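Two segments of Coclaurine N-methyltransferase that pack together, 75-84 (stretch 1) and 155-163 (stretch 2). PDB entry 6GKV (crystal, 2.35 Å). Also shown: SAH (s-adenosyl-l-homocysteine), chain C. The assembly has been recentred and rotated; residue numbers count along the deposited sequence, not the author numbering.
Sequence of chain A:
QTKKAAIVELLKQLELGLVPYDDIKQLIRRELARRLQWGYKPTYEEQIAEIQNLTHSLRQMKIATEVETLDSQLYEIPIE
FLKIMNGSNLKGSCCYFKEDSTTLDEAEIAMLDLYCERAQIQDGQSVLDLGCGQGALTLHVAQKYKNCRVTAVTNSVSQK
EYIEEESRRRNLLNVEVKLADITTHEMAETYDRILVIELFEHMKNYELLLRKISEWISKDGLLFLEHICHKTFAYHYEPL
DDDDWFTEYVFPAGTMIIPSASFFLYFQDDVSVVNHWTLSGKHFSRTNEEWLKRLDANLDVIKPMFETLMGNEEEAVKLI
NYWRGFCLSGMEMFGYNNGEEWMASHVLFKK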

# COMPACT_ATOMS: atom_id res chain seq x y z
N TYR A 75 24.02 19.12 -4.66
CA TYR A 75 23.53 19.33 -6.05
C TYR A 75 24.16 20.50 -6.85
O TYR A 75 23.79 20.73 -8.01
CB TYR A 75 22.00 19.48 -6.02
CG TYR A 75 21.30 18.26 -5.48
CD1 TYR A 75 21.77 16.99 -5.79
CD2 TYR A 75 20.22 18.37 -4.62
CE1 TYR A 75 21.17 15.86 -5.30
CE2 TYR A 75 19.61 17.24 -4.11
CZ TYR A 75 20.09 15.98 -4.46
OH TYR A 75 19.50 14.83 -3.98
N GLU A 76 25.09 21.24 -6.23
CA GLU A 76 25.96 22.16 -6.98
C GLU A 76 27.40 21.67 -6.86
O GLU A 76 28.30 22.42 -6.49
CB GLU A 76 25.86 23.61 -6.46
CG GLU A 76 24.75 24.46 -7.08
CD GLU A 76 24.81 24.55 -8.59
OE1 GLU A 76 25.91 24.44 -9.18
OE2 GLU A 76 23.75 24.75 -9.20
N ILE A 77 27.59 20.39 -7.16
CA ILE A 77 28.88 19.75 -6.98
C ILE A 77 29.71 19.83 -8.25
O ILE A 77 29.20 19.55 -9.33
CB ILE A 77 28.71 18.27 -6.58
CG1 ILE A 77 27.62 18.13 -5.49
CG2 ILE A 77 30.07 17.67 -6.18
CD1 ILE A 77 27.87 18.99 -4.23
N PRO A 78 30.99 20.22 -8.12
CA PRO A 78 31.91 20.22 -9.26
C PRO A 78 31.91 18.88 -9.99
O PRO A 78 32.10 17.82 -9.38
CB PRO A 78 33.27 20.51 -8.63
CG PRO A 78 33.08 20.37 -7.15
CD PRO A 78 31.65 20.72 -6.91
N ILE A 79 31.70 18.95 -11.30
CA ILE A 79 31.58 17.77 -12.13
C ILE A 79 32.84 16.90 -12.07
O ILE A 79 32.74 15.67 -12.09
CB ILE A 79 31.26 18.19 -13.59
CG1 ILE A 79 30.77 17.00 -14.41
CG2 ILE A 79 32.45 18.92 -14.25
CD1 ILE A 79 29.34 16.63 -14.10
N GLU A 80 34.00 17.56 -11.96
CA GLU A 80 35.30 16.89 -11.92
C GLU A 80 35.41 15.90 -10.76
O GLU A 80 36.13 14.89 -10.86
CB GLU A 80 36.43 17.92 -11.80
CG GLU A 80 36.06 19.32 -12.24
CD GLU A 80 37.11 20.36 -11.85
OE1 GLU A 80 37.99 20.04 -11.01
OE2 GLU A 80 37.06 21.49 -12.39
N PHE A 81 34.71 16.21 -9.68
CA PHE A 81 34.60 15.31 -8.53
C PHE A 81 33.65 14.16 -8.83
O PHE A 81 33.89 13.04 -8.41
CB PHE A 81 34.10 16.06 -7.29
CG PHE A 81 33.84 15.15 -6.12
CD1 PHE A 81 34.85 14.33 -5.60
CD2 PHE A 81 32.58 15.09 -5.54
CE1 PHE A 81 34.61 13.48 -4.53
CE2 PHE A 81 32.33 14.25 -4.47
CZ PHE A 81 33.35 13.44 -3.96
N LEU A 82 32.57 14.44 -9.55
CA LEU A 82 31.57 13.41 -9.81
C LEU A 82 32.10 12.33 -10.77
O LEU A 82 31.80 11.16 -10.59
CB LEU A 82 30.27 14.06 -10.33
CG LEU A 82 29.58 14.88 -9.23
CD1 LEU A 82 28.37 15.62 -9.75
CD2 LEU A 82 29.20 14.03 -8.00
N LYS A 83 32.93 12.71 -11.74
CA LYS A 83 33.46 11.72 -12.69
C LYS A 83 34.40 10.73 -12.01
O LYS A 83 34.63 9.63 -12.52
CB LYS A 83 34.17 12.37 -13.88
CG LYS A 83 33.72 13.79 -14.19
CD LYS A 83 34.24 14.26 -15.55
CE LYS A 83 33.48 13.57 -16.68
NZ LYS A 83 33.46 14.39 -17.94
N ILE A 84 34.95 11.12 -10.86
CA ILE A 84 35.81 10.24 -10.09
C ILE A 84 34.97 9.32 -9.18
O ILE A 84 35.16 8.10 -9.16
CB ILE A 84 36.81 11.05 -9.27
CG1 ILE A 84 37.74 11.83 -10.21
CG2 ILE A 84 37.64 10.15 -8.39
CD1 ILE A 84 38.59 12.85 -9.50
N SAH C . 17.86 12.14 -11.13
CA SAH C . 19.31 12.25 -11.06
CB SAH C . 19.75 12.85 -9.74
CG SAH C . 18.89 12.50 -8.53
SD SAH C . 19.39 13.47 -7.07
C SAH C . 19.98 10.90 -11.26
O SAH C . 19.30 9.88 -11.13
OXT SAH C . 21.19 10.80 -11.52
C5' SAH C . 17.97 14.59 -7.18
C4' SAH C . 17.97 15.51 -8.41
O4' SAH C . 16.84 16.37 -8.37
C3' SAH C . 19.20 16.39 -8.48
O3' SAH C . 19.58 16.54 -9.82
C2' SAH C . 18.74 17.75 -8.00
O2' SAH C . 19.48 18.74 -8.67
C1' SAH C . 17.27 17.73 -8.39
N9 SAH C . 16.42 18.57 -7.51
C8 SAH C . 16.32 18.56 -6.14
N7 SAH C . 15.42 19.50 -5.76
C5 SAH C . 14.93 20.11 -6.87
C6 SAH C . 14.00 21.14 -7.07
N6 SAH C . 13.39 21.72 -6.04
N1 SAH C . 13.72 21.55 -8.36
C2 SAH C . 14.36 20.96 -9.44
N3 SAH C . 15.27 19.95 -9.23
C4 SAH C . 15.56 19.54 -7.97
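Stretch 2, residues 155-163: NSVSQKEYI

How does stretch 2 run against stretch 1? Each segment is a short loop leading into a helix, the first helical from Ile-79, with Pro-78 at its N-cap, the second capped by Ser-156. Register advances in the same sense along both: Glu-76 CA lies 5.8 Å from Ser-158 CA, and Ile-79 CA 7.5 Å from Tyr-162 CA. About 414 Å² is buried in all.

Which polar contacts join the loop to the helix start? Ser-156 OG donates to Tyr-75 O at 2.7 Å and also accepts a weak capping bond from Gln-159 N at 3.4 Å, so one hydroxyl ties the loop to the helix it caps. Glu-76 reaches over the same helix start, OE2 2.9 Å from Val-157 N and OE1 3.0 Å from Ser-158 CB. A weak bond runs from Ser-158 OG to Ile-77 O, 3.4 Å.

Where is the apolar packing? Ile-79 CD1 sits over one face of the Tyr-162 ring, 3.8 Å from its centroid, a CH-pi contact, while Lys-83 NZ approaches the ring edge, 3.7 Å from Tyr-162 CE1.

What does the cofactor product add? SAH touches both stretches: its C2' lies over one face of the Tyr-75 ring, and its O3' donates to Gln-159 OE1 at 2.8 Å, although that oxygen's position is less certain.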

# COMPACT_ATOMS: atom_id res chain seq x y z
N ASN A 155 17.27 22.68 -11.38
CA ASN A 155 17.44 24.01 -10.80
C ASN A 155 18.91 24.27 -10.46
O ASN A 155 19.24 25.18 -9.69
CB ASN A 155 16.57 24.17 -9.55
CG ASN A 155 16.98 23.23 -8.43
OD1 ASN A 155 17.65 22.22 -8.65
ND2 ASN A 155 16.55 23.56 -7.21
N SER A 156 19.78 23.47 -11.06
CA SER A 156 21.21 23.46 -10.74
C SER A 156 22.04 23.90 -11.95
O SER A 156 22.17 23.17 -12.93
CB SER A 156 21.63 22.06 -10.26
OG SER A 156 23.03 21.88 -10.28
N VAL A 157 22.60 25.11 -11.86
CA VAL A 157 23.38 25.69 -12.96
C VAL A 157 24.55 24.81 -13.37
O VAL A 157 25.01 24.88 -14.50
CB VAL A 157 23.92 27.08 -12.58
CG1 VAL A 157 22.78 28.05 -12.34
CG2 VAL A 157 24.82 26.98 -11.36
N SER A 158 25.01 23.98 -12.44
CA SER A 158 26.10 23.05 -12.71
C SER A 158 25.63 21.83 -13.51
O SER A 158 26.41 21.23 -14.25
CB SER A 158 26.75 22.64 -11.40
OG SER A 158 27.44 21.41 -11.51
N GLN A 159 24.36 21.45 -13.36
CA GLN A 159 23.83 20.27 -14.04
C GLN A 159 23.36 20.60 -15.47
O GLN A 159 23.54 19.80 -16.39
CB GLN A 159 22.70 19.65 -13.20
CG GLN A 159 23.21 19.04 -11.89
CD GLN A 159 22.12 18.40 -11.04
OE1 GLN A 159 20.95 18.37 -11.42
NE2 GLN A 159 22.51 17.86 -9.88
N LYS A 160 22.80 21.79 -15.67
CA LYS A 160 22.54 22.28 -17.02
C LYS A 160 23.83 22.44 -17.81
O LYS A 160 23.87 22.21 -19.03
CB LYS A 160 21.79 23.61 -16.97
CG LYS A 160 21.28 24.12 -18.31
CD LYS A 160 20.84 25.57 -18.19
CE LYS A 160 19.99 26.02 -19.37
NZ LYS A 160 20.66 25.78 -20.66
N GLU A 161 24.90 22.83 -17.10
CA GLU A 161 26.27 22.89 -17.64
C GLU A 161 26.64 21.64 -18.41
O GLU A 161 26.78 21.64 -19.63
CB GLU A 161 27.29 23.04 -16.50
CG GLU A 161 27.65 24.46 -16.01
CD GLU A 161 27.68 25.50 -17.11
OE1 GLU A 161 28.21 25.21 -18.22
OE2 GLU A 161 27.20 26.62 -16.86
N TYR A 162 26.77 20.57 -17.65
CA TYR A 162 27.41 19.36 -18.10
C TYR A 162 26.64 18.66 -19.20
O TYR A 162 27.24 18.04 -20.09
CB TYR A 162 27.61 18.40 -16.91
CG TYR A 162 28.17 17.09 -17.36
CD1 TYR A 162 29.50 16.97 -17.70
CD2 TYR A 162 27.36 15.96 -17.46
CE1 TYR A 162 30.02 15.77 -18.12
CE2 TYR A 162 27.86 14.76 -17.88
CZ TYR A 162 29.20 14.67 -18.21
OH TYR A 162 29.72 13.46 -18.64
N ILE A 163 25.32 18.76 -19.16
CA ILE A 163 24.53 17.97 -20.09
C ILE A 163 24.63 18.56 -21.49
O ILE A 163 25.02 17.87 -22.42
CB ILE A 163 23.07 17.87 -19.63
CG1 ILE A 163 23.01 16.97 -18.39
CG2 ILE A 163 22.21 17.27 -20.71
CD1 ILE A 163 21.74 17.08 -17.59